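Local coordinates for clavulanic acid biosynthesis oligopeptide binding protein 2 (Streptomyces clavuligerus, PDB 2WOL) that probably binds peptides as an extracellular solute-binding protein of family 5, and belongs to the biosynthetic pathway of the beta-lactamase inhibitor clavulanic acid, at residues 194-199 with 203-208; 125-130 with 136-141; 63-68 with 102-107; 118-123 with 172-177. All coordinates share one frame; numbering follows the deposited sequence.

Interaction 1 of 4, residues 194-199 with 203-208; sequences PVPRRS and ADYGRD
Val195 meets the ring of Tyr205 with both of its methyl groups, and this is the tightly packed half of the contact. The two side chains approach from opposite directions. CG1 of Val195 lies 3.8 Å from CZ of Tyr205 and makes an off-centre CH-pi contact, 28° from the ring normal, while CG2 of Val195 comes to 4.0 Å from CE2 of Tyr205. The tyrosine reaches that far because its CG is anti to the backbone N (chi1 -171°), which carries the ring away from its own short 3-10 segment and toward the loop of 194-199. Arg126 of helix 117-127 packs on both Val195 and Tyr205.

The rest is looser. At the ring edge, near its plane, the backbone O of the partly exposed Ser199 sits 3.5 Å from CE1 of Tyr205, a contact between a carbonyl oxygen and an aromatic C-H. The 3-10 turn that Ser199 closes is held by its N bonding to O of Pro196. Pro196 brushes the phenol oxygen with its CD, and a water lies in the ring plane 2.6 Å from OH of Tyr205. The link from this water to the carbonyl O of Pro194 is weak, at 3.4 Å.

No direct hydrogen bond joins the two segments; the buried phenol OH is instead bonded to the backbone N of Arg210, just beyond 203-208. The chemistry thus divides along the tyrosine: its ring packs against valine methyls, while its hydroxyl is tied to the loop before strand 215-221 through the amide of Arg210.

Interaction 2 of 4, residues 125-130 with 136-141; sequences QRVFAQ and GPTYLI
Ile141 and Phe128 slide past each other in opposite directions, which lays CG1 of the isoleucine squarely over one face of the phenyl ring. This CH-pi contact measures 4.0 Å from CG1 of Ile141 to the ring centroid of Phe128, only 2° off the normal. Farther out along the ring, CG2 of Ile141 packs 3.9 Å from CE2 of Phe128. Val127 crosses the isoleucine at a slant, its CG1 4.0 Å from CG1 of Ile141 and 3.6 Å from the carbonyl O of Pro137.

Gln130 supplies the polar part of the contact. Its chain bends at chi2 (-65°) and folds the amide back toward the carbonyl of Val127, where NE2 of Gln130 gives a nearly straight bond of 2.8 Å to O of Val127, lying in both the amide and carbonyl planes. The flat amide also rests against CG2 of Thr138. One water accepts from NE2 of Gln130 and N of Gly136; another lies between OE1 of Gln130 and O of Gly136, but may not serve both.

The contact joins the end region of helix 117-127 to the start of helix 140-144. Tyr151 meets Phe128 edge-to-face, and helix 183-186 packs on Leu140 through Phe183 and Leu186.

Interaction 3 of 4, residues 63-68 with 102-107; sequences LNRTLM and RLRRGL
Two loops without regular secondary structure approach most closely at Leu67 and Leu103, whose CA atoms are 7.5 Å apart, and diverge to 10.5 Å between the CA atoms of Arg65 and Leu107, so that side chains alone bridge them. Near the closer end, CD2 of Leu67 packs 3.8 Å from CD1 of Leu103, the two leucines meeting at a slant through their branch tips. Ile172 of strand 171-175 touches both.

Across the wider gap stretches Arg65. Its chain bends at chi3 (66°), and its guanidinium turns one face to Leu107, whose CD1 lies 3.8 Å from NH1 of Arg65. Arg104 crosses Arg65 at about a right angle, presenting the methylene CD 4.0 Å from NH2 of Arg65. The two guanidinium planes stand 47° apart and do not stack, although NH2 of Arg65 is only 4.2 Å from NE of Arg104.

That closeness of like charges is probably offset by partners around them. NE of Arg65 forms a salt bridge with Asp84 and its NH2 bonds to the carbonyl O of Thr238, while NE of Arg104 has a weak bond to the carbonyl O of Asp84. Arg65 thus directs N-H groups to Asp84 and Thr238 while one face of its guanidinium packs on Leu107, and the nearby carboxylate would be expected to ease the mutual repulsion.

Interaction 4 of 4, residues 118-123 with 172-177; sequences DDVRHA and IVFRLT
Val120 and Ile172 bring a helix against an antiparallel beta-sheet: helix 117-127 packs on strand 171-175, an inner strand between 98-102 and 164-166. Over the short segments the axes come within 9.3 Å and run in similar directions, at 32°, an alpha/beta layer in which side chains fill the gap.

Apolar packing carries the contact. The CD1 methyl of Ile172 lies 3.8 Å from CG1 of Val120, the side chains crossing at an angle. Ile172 extends this far because its CG1 is anti to the backbone N (chi1 -168°) and chi2 keeps the chain stretched, sending the methyl to the helix surface. A more distant contact adds Phe174, which offers its ring edge, CZ standing 4.4 Å from CG1 of Val120. Phe183 also meets the Phe174 ring, with the planes at about 55°.

The polar interactions lie on the helix and beside it, none of them crossing as a hydrogen bond. Arg121 turns its guanidinium away from the strand segment, and its NH1 is hydrogen-bonded to the carbonyl O of Val164, on the neighbouring strand 164-166. A charge pairing of its NH2 with Asp118 is doubtful, since that aspartate adopts two conformations.

Where helix backbone and strand side chain come nearest, CD1 of Ile172 rests 3.5 Å from N of Arg121.

Helix 117-127 links the four contacts. Interactions 2 and 4 both use it, with centres about 12 Å apart, and along the chain interaction 2 is nested inside the loop that interaction 4 closes. Interaction 3 closes before either opens, and interaction 1 follows them all. Interactions 3 and 4, centres about 13 Å apart, share an apolar cluster in which Leu67 touches Val120, Ile172 and Phe174. Interaction 1, its centre about 15 to 17 Å from theirs, touches each: Arg126 packs on Val195 and Tyr205, Val195 N probably bonds to Asp119 O, and Pro194 meets Arg65. Interactions 1, 3 and 4 thus touch one another, while interaction 2 joins them through the helix and interaction 1. The helix packs against the sheet containing strand 171-175 and against loops before and after it.

Interaction 1 of 4, residues 194-199 with 203-208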
# COMPACT_ATOMS: atom_id res chain seq x y z
N PRO A 194 -6.86 -2.56 -18.95
CA PRO A 194 -7.57 -3.39 -19.92
C PRO A 194 -6.81 -4.65 -20.33
O PRO A 194 -5.59 -4.63 -20.49
CB PRO A 194 -7.76 -2.45 -21.13
CG PRO A 194 -6.77 -1.35 -20.93
CD PRO A 194 -6.62 -1.20 -19.46
N VAL A 195 -7.56 -5.74 -20.47
CA VAL A 195 -7.04 -7.01 -20.96
C VAL A 195 -8.02 -7.46 -22.04
O VAL A 195 -9.19 -7.67 -21.76
CB VAL A 195 -7.00 -8.09 -19.84
CG1 VAL A 195 -6.64 -9.45 -20.42
CG2 VAL A 195 -5.99 -7.71 -18.76
N PRO A 196 -7.54 -7.58 -23.30
CA PRO A 196 -8.46 -8.00 -24.35
C PRO A 196 -8.70 -9.50 -24.26
O PRO A 196 -7.74 -10.28 -24.17
CB PRO A 196 -7.71 -7.63 -25.64
CG PRO A 196 -6.28 -7.66 -25.28
CD PRO A 196 -6.17 -7.34 -23.81
N ARG A 197 -9.97 -9.90 -24.26
CA ARG A 197 -10.33 -11.31 -24.11
C ARG A 197 -9.60 -12.21 -25.12
O ARG A 197 -9.18 -13.32 -24.79
CB ARG A 197 -11.85 -11.53 -24.19
CG ARG A 197 -12.26 -12.97 -23.88
CD ARG A 197 -13.71 -13.26 -24.22
NE ARG A 197 -14.61 -13.00 -23.10
CZ ARG A 197 -14.80 -13.82 -22.07
NH1 ARG A 197 -14.15 -14.97 -21.98
NH2 ARG A 197 -15.65 -13.48 -21.11
N ARG A 198 -9.44 -11.71 -26.35
CA ARG A 198 -8.74 -12.45 -27.41
C ARG A 198 -7.32 -12.93 -27.04
O ARG A 198 -6.86 -13.95 -27.55
CB ARG A 198 -8.69 -11.64 -28.71
CG ARG A 198 -8.04 -10.27 -28.56
CD ARG A 198 -7.97 -9.50 -29.87
NE ARG A 198 -7.37 -8.19 -29.62
CZ ARG A 198 -8.05 -7.10 -29.28
NH1 ARG A 198 -9.37 -7.13 -29.18
NH2 ARG A 198 -7.41 -5.96 -29.05
N SER A 199 -6.64 -12.18 -26.17
CA SER A 199 -5.27 -12.51 -25.77
C SER A 199 -5.18 -13.04 -24.35
O SER A 199 -4.08 -13.29 -23.85
CB SER A 199 -4.37 -11.27 -25.90
OG SER A 199 -4.29 -10.83 -27.24
N ALA A 203 -4.60 -18.40 -16.60
CA ALA A 203 -3.53 -18.69 -15.64
C ALA A 203 -2.13 -18.41 -16.20
O ALA A 203 -1.19 -18.20 -15.44
CB ALA A 203 -3.62 -20.14 -15.18
N ASP A 204 -2.02 -18.42 -17.53
CA ASP A 204 -0.74 -18.23 -18.21
C ASP A 204 -0.51 -16.81 -18.72
O ASP A 204 0.49 -16.55 -19.40
CB ASP A 204 -0.62 -19.21 -19.38
CG ASP A 204 -0.60 -20.66 -18.93
OD1 ASP A 204 0.22 -21.01 -18.05
OD2 ASP A 204 -1.39 -21.46 -19.47
N TYR A 205 -1.42 -15.89 -18.40
CA TYR A 205 -1.38 -14.54 -18.98
C TYR A 205 -0.07 -13.80 -18.70
O TYR A 205 0.43 -13.09 -19.57
CB TYR A 205 -2.59 -13.71 -18.53
CG TYR A 205 -2.71 -12.38 -19.26
CD1 TYR A 205 -2.91 -12.34 -20.65
CD2 TYR A 205 -2.63 -11.17 -18.57
CE1 TYR A 205 -3.01 -11.13 -21.32
CE2 TYR A 205 -2.74 -9.95 -19.24
CZ TYR A 205 -2.92 -9.94 -20.61
OH TYR A 205 -3.03 -8.75 -21.28
N GLY A 206 0.47 -13.99 -17.50
CA GLY A 206 1.73 -13.34 -17.11
C GLY A 206 2.93 -13.72 -17.96
O GLY A 206 3.92 -12.99 -18.00
N ARG A 207 2.83 -14.85 -18.65
CA ARG A 207 3.91 -15.34 -19.51
C ARG A 207 3.99 -14.59 -20.84
O ARG A 207 5.00 -14.65 -21.54
CB ARG A 207 3.76 -16.85 -19.76
CG ARG A 207 3.95 -17.71 -18.51
CD ARG A 207 3.75 -19.20 -18.80
NE ARG A 207 4.84 -19.85 -19.55
CZ ARG A 207 6.14 -19.58 -19.42
NH1 ARG A 207 6.58 -18.68 -18.55
NH2 ARG A 207 7.02 -20.25 -20.16
N ASP A 208 2.90 -13.91 -21.19
CA ASP A 208 2.82 -13.12 -22.41
C ASP A 208 1.68 -12.11 -22.31
O ASP A 208 0.69 -12.22 -23.04
CB ASP A 208 2.63 -14.05 -23.63
CG ASP A 208 2.67 -13.31 -24.96
OD1 ASP A 208 3.20 -12.18 -25.02
OD2 ASP A 208 2.16 -13.87 -25.95
O HOH W 1 -2.76 -6.44 -20.19

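Interaction 2 of 4, residues 125-130 with 136-141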
# COMPACT_ATOMS: atom_id res chain seq x y z
N GLN A 125 -13.85 -8.13 -14.90
CA GLN A 125 -14.46 -9.46 -14.81
C GLN A 125 -13.45 -10.53 -14.39
O GLN A 125 -13.79 -11.41 -13.59
CB GLN A 125 -15.12 -9.83 -16.14
CG GLN A 125 -16.42 -9.09 -16.36
CD GLN A 125 -17.06 -9.33 -17.72
OE1 GLN A 125 -18.19 -8.90 -17.94
NE2 GLN A 125 -16.34 -9.97 -18.63
N ARG A 126 -12.23 -10.44 -14.92
CA ARG A 126 -11.15 -11.37 -14.57
C ARG A 126 -10.90 -11.49 -13.07
O ARG A 126 -10.60 -12.57 -12.56
CB ARG A 126 -9.84 -10.96 -15.25
CG ARG A 126 -9.81 -11.19 -16.74
CD ARG A 126 -8.51 -10.66 -17.33
NE ARG A 126 -7.47 -11.68 -17.37
CZ ARG A 126 -6.31 -11.63 -16.71
NH1 ARG A 126 -6.01 -10.60 -15.92
NH2 ARG A 126 -5.44 -12.62 -16.84
N VAL A 127 -11.01 -10.36 -12.37
CA VAL A 127 -10.81 -10.33 -10.92
C VAL A 127 -11.72 -11.33 -10.20
O VAL A 127 -11.34 -11.90 -9.17
CB VAL A 127 -11.01 -8.89 -10.36
CG1 VAL A 127 -10.94 -8.87 -8.84
CG2 VAL A 127 -9.98 -7.94 -10.97
N PHE A 128 -12.91 -11.56 -10.76
CA PHE A 128 -13.88 -12.49 -10.18
C PHE A 128 -13.46 -13.95 -10.26
O PHE A 128 -13.97 -14.78 -9.50
CB PHE A 128 -15.25 -12.31 -10.84
CG PHE A 128 -15.99 -11.09 -10.40
CD1 PHE A 128 -15.58 -9.82 -10.82
CD2 PHE A 128 -17.11 -11.19 -9.58
CE1 PHE A 128 -16.27 -8.69 -10.43
CE2 PHE A 128 -17.81 -10.05 -9.18
CZ PHE A 128 -17.39 -8.80 -9.60
N ALA A 129 -12.54 -14.27 -11.18
CA ALA A 129 -12.08 -15.64 -11.35
C ALA A 129 -10.94 -15.95 -10.39
O ALA A 129 -9.80 -16.19 -10.80
CB ALA A 129 -11.66 -15.89 -12.80
N GLN A 130 -11.25 -15.95 -9.09
CA GLN A 130 -10.25 -16.15 -8.05
C GLN A 130 -9.66 -17.56 -8.00
O GLN A 130 -8.60 -17.78 -7.41
CB GLN A 130 -10.79 -15.72 -6.68
CG GLN A 130 -10.87 -14.21 -6.50
CD GLN A 130 -9.49 -13.56 -6.52
OE1 GLN A 130 -8.64 -13.85 -5.68
NE2 GLN A 130 -9.26 -12.69 -7.50
N GLY A 136 -4.17 -10.72 -6.55
CA GLY A 136 -4.35 -9.27 -6.58
C GLY A 136 -5.53 -8.79 -5.76
O GLY A 136 -6.24 -9.59 -5.15
N PRO A 137 -5.74 -7.46 -5.72
CA PRO A 137 -6.84 -6.88 -4.95
C PRO A 137 -8.22 -7.30 -5.46
O PRO A 137 -8.39 -7.56 -6.66
CB PRO A 137 -6.64 -5.37 -5.13
CG PRO A 137 -5.22 -5.20 -5.55
CD PRO A 137 -4.92 -6.42 -6.37
N THR A 138 -9.19 -7.36 -4.55
CA THR A 138 -10.53 -7.84 -4.88
C THR A 138 -11.63 -6.87 -4.41
O THR A 138 -12.79 -7.26 -4.26
CB THR A 138 -10.80 -9.24 -4.30
OG1 THR A 138 -10.59 -9.21 -2.88
CG2 THR A 138 -9.88 -10.28 -4.94
N TYR A 139 -11.25 -5.62 -4.18
CA TYR A 139 -12.22 -4.57 -3.82
C TYR A 139 -13.41 -4.49 -4.77
O TYR A 139 -14.52 -4.17 -4.35
CB TYR A 139 -11.53 -3.21 -3.77
CG TYR A 139 -10.48 -3.11 -2.68
CD1 TYR A 139 -9.14 -3.32 -2.97
CD2 TYR A 139 -10.85 -2.82 -1.37
CE1 TYR A 139 -8.18 -3.24 -1.97
CE2 TYR A 139 -9.90 -2.74 -0.36
CZ TYR A 139 -8.57 -2.94 -0.67
OH TYR A 139 -7.63 -2.86 0.33
N LEU A 140 -13.17 -4.78 -6.05
CA LEU A 140 -14.22 -4.67 -7.06
C LEU A 140 -15.35 -5.70 -6.91
O LEU A 140 -16.48 -5.44 -7.33
CB LEU A 140 -13.62 -4.74 -8.46
CG LEU A 140 -12.80 -3.50 -8.85
CD1 LEU A 140 -11.89 -3.81 -10.03
CD2 LEU A 140 -13.70 -2.31 -9.15
N ILE A 141 -15.04 -6.85 -6.32
CA ILE A 141 -16.00 -7.95 -6.25
C ILE A 141 -17.29 -7.60 -5.48
O ILE A 141 -18.37 -7.66 -6.05
CB ILE A 141 -15.35 -9.28 -5.77
CG1 ILE A 141 -14.30 -9.75 -6.80
CG2 ILE A 141 -16.41 -10.36 -5.54
CD1 ILE A 141 -13.56 -11.04 -6.42
O HOH W 2 -6.53 -11.60 -7.94
O HOH W 3 -6.45 -12.50 -4.83

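Interaction 3 of 4, residues 63-68 with 102-107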
# COMPACT_ATOMS: atom_id res chain seq x y z
N LEU A 63 4.05 -0.40 -17.88
CA LEU A 63 3.56 -1.51 -18.70
C LEU A 63 2.12 -1.39 -19.16
O LEU A 63 1.77 -1.81 -20.26
CB LEU A 63 3.74 -2.83 -17.95
CG LEU A 63 5.17 -3.31 -17.68
CD1 LEU A 63 5.14 -4.47 -16.70
CD2 LEU A 63 5.86 -3.70 -18.98
N ASN A 64 1.26 -0.84 -18.31
CA ASN A 64 -0.16 -0.80 -18.62
C ASN A 64 -0.82 0.49 -18.19
O ASN A 64 -0.61 0.97 -17.08
CB ASN A 64 -0.88 -1.99 -17.99
CG ASN A 64 -0.58 -3.30 -18.70
OD1 ASN A 64 -0.97 -3.50 -19.85
ND2 ASN A 64 0.14 -4.19 -18.02
N ARG A 65 -1.63 1.04 -19.08
CA ARG A 65 -2.44 2.20 -18.76
C ARG A 65 -3.75 1.75 -18.13
O ARG A 65 -4.14 0.58 -18.21
CB ARG A 65 -2.69 3.03 -20.02
CG ARG A 65 -1.42 3.57 -20.66
CD ARG A 65 -1.73 4.36 -21.91
NE ARG A 65 -2.47 5.58 -21.62
CZ ARG A 65 -2.78 6.51 -22.52
NH1 ARG A 65 -2.40 6.36 -23.79
NH2 ARG A 65 -3.46 7.58 -22.16
N THR A 66 -4.43 2.69 -17.48
CA THR A 66 -5.68 2.43 -16.78
C THR A 66 -6.63 3.60 -17.09
O THR A 66 -6.20 4.60 -17.67
CB THR A 66 -5.45 2.30 -15.26
OG1 THR A 66 -4.57 3.34 -14.82
CG2 THR A 66 -4.82 0.95 -14.92
N LEU A 67 -7.90 3.48 -16.72
CA LEU A 67 -8.85 4.57 -16.96
C LEU A 67 -8.37 5.85 -16.29
O LEU A 67 -8.35 6.93 -16.90
CB LEU A 67 -10.26 4.21 -16.49
CG LEU A 67 -11.03 3.20 -17.34
CD1 LEU A 67 -12.28 2.76 -16.60
CD2 LEU A 67 -11.39 3.78 -18.70
N MET A 68 -7.98 5.70 -15.02
CA MET A 68 -7.44 6.79 -14.21
C MET A 68 -6.06 6.38 -13.75
O MET A 68 -5.77 5.19 -13.64
CB MET A 68 -8.33 7.02 -12.98
CG MET A 68 -9.79 7.30 -13.31
SD MET A 68 -10.02 8.89 -14.13
CE MET A 68 -9.58 10.02 -12.82
N ARG A 102 -15.35 7.64 -20.23
CA ARG A 102 -15.32 7.76 -21.68
C ARG A 102 -13.88 7.60 -22.15
O ARG A 102 -13.01 8.38 -21.77
CB ARG A 102 -15.93 9.09 -22.13
CG ARG A 102 -17.29 9.32 -21.48
CD ARG A 102 -18.00 10.60 -21.89
NE ARG A 102 -19.18 10.76 -21.05
CZ ARG A 102 -20.34 10.13 -21.23
NH1 ARG A 102 -20.50 9.29 -22.25
NH2 ARG A 102 -21.34 10.33 -20.38
N LEU A 103 -13.65 6.57 -22.96
CA LEU A 103 -12.30 6.20 -23.36
C LEU A 103 -11.79 7.01 -24.54
O LEU A 103 -12.55 7.35 -25.45
CB LEU A 103 -12.24 4.71 -23.71
CG LEU A 103 -12.17 3.68 -22.58
CD1 LEU A 103 -13.51 3.49 -21.89
CD2 LEU A 103 -11.67 2.35 -23.14
N ARG A 104 -10.49 7.31 -24.52
CA ARG A 104 -9.81 7.89 -25.67
C ARG A 104 -9.90 6.94 -26.86
O ARG A 104 -9.85 5.72 -26.69
CB ARG A 104 -8.34 8.18 -25.34
CG ARG A 104 -8.13 9.28 -24.33
CD ARG A 104 -6.68 9.30 -23.88
NE ARG A 104 -6.36 10.49 -23.09
CZ ARG A 104 -5.95 11.64 -23.61
NH1 ARG A 104 -5.81 11.78 -24.93
NH2 ARG A 104 -5.68 12.67 -22.82
N ARG A 105 -10.05 7.51 -28.06
CA ARG A 105 -10.26 6.72 -29.27
C ARG A 105 -8.94 6.36 -29.94
O ARG A 105 -7.94 7.07 -29.79
CB ARG A 105 -11.12 7.51 -30.28
CG ARG A 105 -12.15 8.45 -29.66
CD ARG A 105 -13.55 7.86 -29.64
NE ARG A 105 -14.55 8.87 -29.28
CZ ARG A 105 -15.86 8.68 -29.27
NH1 ARG A 105 -16.38 7.50 -29.61
NH2 ARG A 105 -16.68 9.67 -28.92
N GLY A 106 -8.94 5.25 -30.67
CA GLY A 106 -7.81 4.86 -31.51
C GLY A 106 -6.55 4.38 -30.80
O GLY A 106 -5.49 4.31 -31.42
N LEU A 107 -6.66 4.05 -29.52
CA LEU A 107 -5.51 3.57 -28.75
C LEU A 107 -5.27 2.09 -28.99
O LEU A 107 -6.21 1.35 -29.31
CB LEU A 107 -5.68 3.87 -27.26
CG LEU A 107 -5.94 5.32 -26.85
CD1 LEU A 107 -5.74 5.49 -25.36
CD2 LEU A 107 -5.06 6.30 -27.60

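Interaction 4 of 4, residues 118-123 with 172-177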
# COMPACT_ATOMS: atom_id res chain seq x y z
N ASP A 118 -14.76 -2.85 -23.87
CA ASP A 118 -14.91 -4.29 -23.61
C ASP A 118 -13.71 -4.87 -22.87
O ASP A 118 -13.87 -5.80 -22.07
CB ASP A 118 -15.18 -5.07 -24.90
CG ASP A 118 -16.66 -5.25 -25.19
OD1 ASP A 118 -17.51 -4.65 -24.49
OD2 ASP A 118 -16.98 -6.02 -26.12
N ASP A 119 -12.52 -4.33 -23.13
CA ASP A 119 -11.28 -4.83 -22.54
C ASP A 119 -11.15 -4.41 -21.08
O ASP A 119 -10.54 -5.13 -20.28
CB ASP A 119 -10.06 -4.32 -23.31
CG ASP A 119 -10.12 -4.64 -24.80
OD1 ASP A 119 -10.92 -5.52 -25.21
OD2 ASP A 119 -9.34 -4.02 -25.55
N VAL A 120 -11.71 -3.25 -20.75
CA VAL A 120 -11.71 -2.76 -19.37
C VAL A 120 -12.72 -3.58 -18.57
O VAL A 120 -12.41 -4.02 -17.45
CB VAL A 120 -12.02 -1.25 -19.27
CG1 VAL A 120 -12.04 -0.80 -17.80
CG2 VAL A 120 -10.99 -0.44 -20.05
N ARG A 121 -13.90 -3.81 -19.13
CA ARG A 121 -14.86 -4.69 -18.49
C ARG A 121 -14.26 -6.08 -18.30
O ARG A 121 -14.41 -6.68 -17.23
CB ARG A 121 -16.15 -4.80 -19.28
CG ARG A 121 -17.13 -5.79 -18.67
CD ARG A 121 -18.52 -5.60 -19.21
NE ARG A 121 -18.62 -6.04 -20.59
CZ ARG A 121 -19.70 -5.88 -21.34
NH1 ARG A 121 -20.78 -5.29 -20.82
NH2 ARG A 121 -19.71 -6.32 -22.59
N HIS A 122 -13.58 -6.59 -19.32
CA HIS A 122 -12.98 -7.91 -19.23
C HIS A 122 -11.96 -8.00 -18.09
O HIS A 122 -11.96 -8.97 -17.33
CB HIS A 122 -12.35 -8.37 -20.54
CG HIS A 122 -11.83 -9.77 -20.48
ND1 HIS A 122 -12.67 -10.87 -20.43
CD2 HIS A 122 -10.57 -10.26 -20.42
CE1 HIS A 122 -11.94 -11.97 -20.35
NE2 HIS A 122 -10.66 -11.62 -20.34
N ALA A 123 -11.12 -6.97 -17.96
CA ALA A 123 -10.15 -6.90 -16.87
C ALA A 123 -10.83 -6.97 -15.50
O ALA A 123 -10.40 -7.73 -14.62
CB ALA A 123 -9.33 -5.63 -16.99
N ILE A 172 -17.83 3.09 -20.77
CA ILE A 172 -18.03 2.06 -19.76
C ILE A 172 -18.76 2.63 -18.55
O ILE A 172 -18.45 3.74 -18.09
CB ILE A 172 -16.70 1.34 -19.38
CG1 ILE A 172 -16.97 0.08 -18.55
CG2 ILE A 172 -15.71 2.30 -18.69
CD1 ILE A 172 -15.81 -0.91 -18.52
N VAL A 173 -19.76 1.89 -18.08
CA VAL A 173 -20.59 2.31 -16.95
C VAL A 173 -20.56 1.25 -15.85
O VAL A 173 -20.88 0.08 -16.10
CB VAL A 173 -22.07 2.55 -17.38
CG1 VAL A 173 -22.91 3.01 -16.20
CG2 VAL A 173 -22.14 3.58 -18.51
N PHE A 174 -20.18 1.66 -14.64
CA PHE A 174 -20.16 0.77 -13.48
C PHE A 174 -21.34 1.07 -12.56
O PHE A 174 -21.45 2.17 -12.01
CB PHE A 174 -18.85 0.92 -12.71
CG PHE A 174 -17.63 0.53 -13.50
CD1 PHE A 174 -16.91 1.49 -14.21
CD2 PHE A 174 -17.17 -0.78 -13.50
CE1 PHE A 174 -15.78 1.14 -14.93
CE2 PHE A 174 -16.03 -1.14 -14.23
CZ PHE A 174 -15.33 -0.18 -14.94
N ARG A 175 -22.23 0.09 -12.40
CA ARG A 175 -23.38 0.23 -11.51
C ARG A 175 -23.10 -0.51 -10.21
O ARG A 175 -23.23 -1.73 -10.13
CB ARG A 175 -24.64 -0.33 -12.17
CG ARG A 175 -25.10 0.40 -13.43
CD ARG A 175 -26.30 -0.32 -14.01
NE ARG A 175 -26.95 0.42 -15.10
CZ ARG A 175 -28.02 -0.02 -15.76
NH1 ARG A 175 -28.57 -1.19 -15.45
NH2 ARG A 175 -28.55 0.71 -16.73
N LEU A 176 -22.70 0.25 -9.20
CA LEU A 176 -22.23 -0.33 -7.94
C LEU A 176 -23.37 -0.78 -7.04
O LEU A 176 -24.48 -0.27 -7.14
CB LEU A 176 -21.30 0.64 -7.20
CG LEU A 176 -20.17 1.33 -7.99
CD1 LEU A 176 -19.34 2.22 -7.09
CD2 LEU A 176 -19.29 0.33 -8.73
N THR A 177 -23.07 -1.74 -6.17
CA THR A 177 -24.06 -2.28 -5.23
C THR A 177 -24.32 -1.33 -4.06
O THR A 177 -25.28 -1.51 -3.31
CB THR A 177 -23.61 -3.64 -4.67
OG1 THR A 177 -22.31 -3.51 -4.07
CG2 THR A 177 -23.54 -4.69 -5.78